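Local structure of nicking enzyme (Staphylococcus aureus, 4HT4) at residues A[171-176]-A[189-194]. The protein is the N-terminal relaxase part of a MobA/MobL-family nicking enzyme that probably nicks plasmid DNA at a hairpin-bearing site to start conjugative transfer of antibiotic resistance. The protein carries 1 engineered substitution. Sequence-based numbering, arbitrary orientation.
Sequences RWENVQ and VSADSY
Glu173, on helix 162-182, reaches the returning segment 189-194 with CG and its carboxylate, which takes a hydrogen bond from the backbone N of Ala191. CG, anti to the backbone N (chi1 168°), lies against the Val189 carbonyl, Glu173 CG being 3.3 Å from Val189 O, and the extended chain carries the carboxylate on toward Ala191. Glu173 OE1 comes to 3.0 Å from Ala191 N; the N-H points well off the line to it (130°), so the bond is weak. Glu173 OE1 also sits 3.5 Å from Ala191 CB. One turn later, Gln176 crosses the Val189 side chain at about a right angle, Gln176 OE1 3.7 Å from Val189 CG1. Gln176 OE1 also lies 3.0 Å above one face of the Trp172 ring, toward the rim. Tyr3 touches both Val189 and Ala191 and adds to the packing there. The outer side is looser: Ser190 directs its CB away from the helix, Ser190 OG staying 4.1 Å from Glu173 OE1, and from Asp192 onward the chain departs, Ser193 packing on a phosphate of the bound DNA. Val189 N and Ala191 O are hydrogen-bonded to Asn177 OD1 and Arg169 NH2 of the same helix. The arrangement is that of a non-regular segment folded back against helix 162-182 of the MobA/MobL relaxase region, joined by backbone hydrogen bonds and by the Val189 side chain.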
ATOM      1  N   ARG A 171       3.754   9.717 -11.216  1.00 64.68           N
ATOM      2  CA  ARG A 171       4.955   9.103 -10.667  1.00 71.11           C
ATOM      3  C   ARG A 171       5.033   7.631 -11.047  1.00 64.19           C
ATOM      4  O   ARG A 171       6.103   7.126 -11.386  1.00 59.39           O
ATOM      5  CB  ARG A 171       4.987   9.244  -9.147  1.00 60.88           C
ATOM      6  CG  ARG A 171       6.232   8.656  -8.505  1.00 65.16           C
ATOM      7  CD  ARG A 171       6.129   8.650  -6.993  1.00 77.92           C
ATOM      8  NE  ARG A 171       5.933   9.991  -6.452  1.00 75.20           N
ATOM      9  CZ  ARG A 171       5.828  10.263  -5.156  1.00 64.98           C
ATOM     10  NH1 ARG A 171       5.900   9.283  -4.265  1.00 80.15           N
ATOM     11  NH2 ARG A 171       5.651  11.513  -4.750  1.00 62.12           N
ATOM     12  N   TRP A 172       3.895   6.947 -10.990  1.00 62.57           N
ATOM     13  CA  TRP A 172       3.837   5.533 -11.340  1.00 61.10           C
ATOM     14  C   TRP A 172       4.103   5.322 -12.824  1.00 65.19           C
ATOM     15  O   TRP A 172       4.658   4.301 -13.226  1.00 62.93           O
ATOM     16  CB  TRP A 172       2.488   4.925 -10.942  1.00 64.13           C
ATOM     17  CG  TRP A 172       2.299   3.525 -11.436  1.00 64.80           C
ATOM     18  CD1 TRP A 172       1.285   3.069 -12.226  1.00 67.67           C
ATOM     19  CD2 TRP A 172       3.152   2.400 -11.192  1.00 53.92           C
ATOM     20  NE1 TRP A 172       1.447   1.731 -12.481  1.00 63.11           N
ATOM     21  CE2 TRP A 172       2.588   1.296 -11.858  1.00 57.25           C
ATOM     22  CE3 TRP A 172       4.338   2.218 -10.471  1.00 45.67           C
ATOM     23  CZ2 TRP A 172       3.165   0.030 -11.827  1.00 49.37           C
ATOM     24  CZ3 TRP A 172       4.908   0.960 -10.441  1.00 55.23           C
ATOM     25  CH2 TRP A 172       4.323  -0.117 -11.116  1.00 50.87           C
ATOM     26  N   GLU A 173       3.707   6.299 -13.634  1.00 70.74           N
ATOM     27  CA  GLU A 173       3.991   6.264 -15.060  1.00 63.56           C
ATOM     28  C   GLU A 173       5.491   6.366 -15.296  1.00 63.83           C
ATOM     29  O   GLU A 173       6.064   5.588 -16.057  1.00 66.20           O
ATOM     30  CB  GLU A 173       3.279   7.411 -15.775  1.00 63.76           C
ATOM     31  CG  GLU A 173       3.744   7.616 -17.204  1.00 66.25           C
ATOM     32  CD  GLU A 173       3.212   8.894 -17.815  1.00 66.33           C
ATOM     33  OE1 GLU A 173       1.990   9.130 -17.731  1.00 68.63           O
ATOM     34  OE2 GLU A 173       4.018   9.665 -18.376  1.00 68.97           O
ATOM     35  N   ASN A 174       6.120   7.333 -14.635  1.00 63.65           N
ATOM     36  CA  ASN A 174       7.545   7.582 -14.803  1.00 63.73           C
ATOM     37  C   ASN A 174       8.415   6.439 -14.292  1.00 59.72           C
ATOM     38  O   ASN A 174       9.377   6.042 -14.948  1.00 81.92           O
ATOM     39  CB  ASN A 174       7.936   8.889 -14.113  1.00 68.62           C
ATOM     40  CG  ASN A 174       7.294  10.101 -14.757  1.00 78.96           C
ATOM     41  OD1 ASN A 174       6.508   9.977 -15.697  1.00 80.69           O
ATOM     42  ND2 ASN A 174       7.622  11.283 -14.249  1.00 70.84           N
ATOM     43  N   VAL A 175       8.075   5.916 -13.119  1.00 63.64           N
ATOM     44  CA  VAL A 175       8.826   4.815 -12.528  1.00 72.14           C
ATOM     45  C   VAL A 175       8.714   3.553 -13.382  1.00 66.16           C
ATOM     46  O   VAL A 175       9.708   2.867 -13.621  1.00 69.11           O
ATOM     47  CB  VAL A 175       8.363   4.516 -11.088  1.00 59.77           C
ATOM     48  CG1 VAL A 175       9.022   3.250 -10.562  1.00 46.70           C
ATOM     49  CG2 VAL A 175       8.676   5.693 -10.179  1.00 40.02           C
ATOM     50  N   GLN A 176       7.506   3.260 -13.847  1.00 61.87           N
ATOM     51  CA  GLN A 176       7.273   2.077 -14.665  1.00 67.51           C
ATOM     52  C   GLN A 176       7.984   2.178 -16.011  1.00 70.68           C
ATOM     53  O   GLN A 176       8.623   1.223 -16.452  1.00 67.08           O
ATOM     54  CB  GLN A 176       5.776   1.856 -14.879  1.00 65.14           C
ATOM     55  CG  GLN A 176       5.451   0.605 -15.667  1.00 71.28           C
ATOM     56  CD  GLN A 176       3.963   0.351 -15.762  1.00 64.66           C
ATOM     57  OE1 GLN A 176       3.155   1.134 -15.264  1.00 64.07           O
ATOM     58  NE2 GLN A 176       3.593  -0.749 -16.403  1.00 60.52           N
ATOM     59  N   VAL A 189       4.340   3.513 -21.192  1.00 70.63           N
ATOM     60  CA  VAL A 189       2.976   3.605 -20.680  1.00 69.57           C
ATOM     61  C   VAL A 189       2.573   5.035 -20.304  1.00 64.55           C
ATOM     62  O   VAL A 189       3.422   5.865 -19.974  1.00 64.17           O
ATOM     63  CB  VAL A 189       2.764   2.641 -19.491  1.00 60.74           C
ATOM     64  CG1 VAL A 189       2.942   3.363 -18.164  1.00 69.77           C
ATOM     65  CG2 VAL A 189       1.393   2.000 -19.574  1.00 65.00           C
ATOM     66  N   SER A 190       1.273   5.314 -20.369  1.00 56.94           N
ATOM     67  CA  SER A 190       0.754   6.652 -20.102  1.00 66.50           C
ATOM     68  C   SER A 190      -0.409   6.614 -19.116  1.00 71.58           C
ATOM     69  O   SER A 190      -1.121   5.616 -19.022  1.00 73.72           O
ATOM     70  CB  SER A 190       0.312   7.329 -21.401  1.00 75.05           C
ATOM     71  OG  SER A 190      -0.247   8.607 -21.148  1.00 70.19           O
ATOM     72  N   ALA A 191      -0.604   7.714 -18.396  1.00 71.40           N
ATOM     73  CA  ALA A 191      -1.607   7.775 -17.339  1.00 66.29           C
ATOM     74  C   ALA A 191      -2.916   8.423 -17.787  1.00 73.52           C
ATOM     75  O   ALA A 191      -3.997   7.977 -17.404  1.00 84.57           O
ATOM     76  CB  ALA A 191      -1.047   8.503 -16.127  1.00 63.48           C
ATOM     77  N   ASP A 192      -2.815   9.476 -18.591  1.00 76.67           N
ATOM     78  CA  ASP A 192      -3.989  10.238 -19.006  1.00 79.93           C
ATOM     79  C   ASP A 192      -4.893   9.483 -19.977  1.00 77.72           C
ATOM     80  O   ASP A 192      -4.608   8.345 -20.353  1.00 82.21           O
ATOM     81  CB  ASP A 192      -3.568  11.579 -19.612  1.00 82.11           C
ATOM     82  N   SER A 193      -5.987  10.125 -20.376  1.00 72.68           N
ATOM     83  CA  SER A 193      -6.917   9.531 -21.328  1.00 91.11           C
ATOM     84  C   SER A 193      -7.319  10.533 -22.409  1.00 93.02           C
ATOM     85  O   SER A 193      -6.664  11.562 -22.588  1.00 95.14           O
ATOM     86  CB  SER A 193      -8.159   9.012 -20.606  1.00 77.11           C
ATOM     87  OG  SER A 193      -8.871  10.072 -19.996  1.00 90.10           O
ATOM     88  N   TYR A 194      -8.396  10.217 -23.124  1.00 76.44           N
ATOM     89  CA  TYR A 194      -8.915  11.068 -24.193  1.00 86.89           C
ATOM     90  C   TYR A 194      -7.863  11.375 -25.257  1.00 94.39           C
ATOM     91  O   TYR A 194      -7.948  10.896 -26.387  1.00 69.34           O
ATOM     92  CB  TYR A 194      -9.494  12.366 -23.622  1.00 74.00           C
TER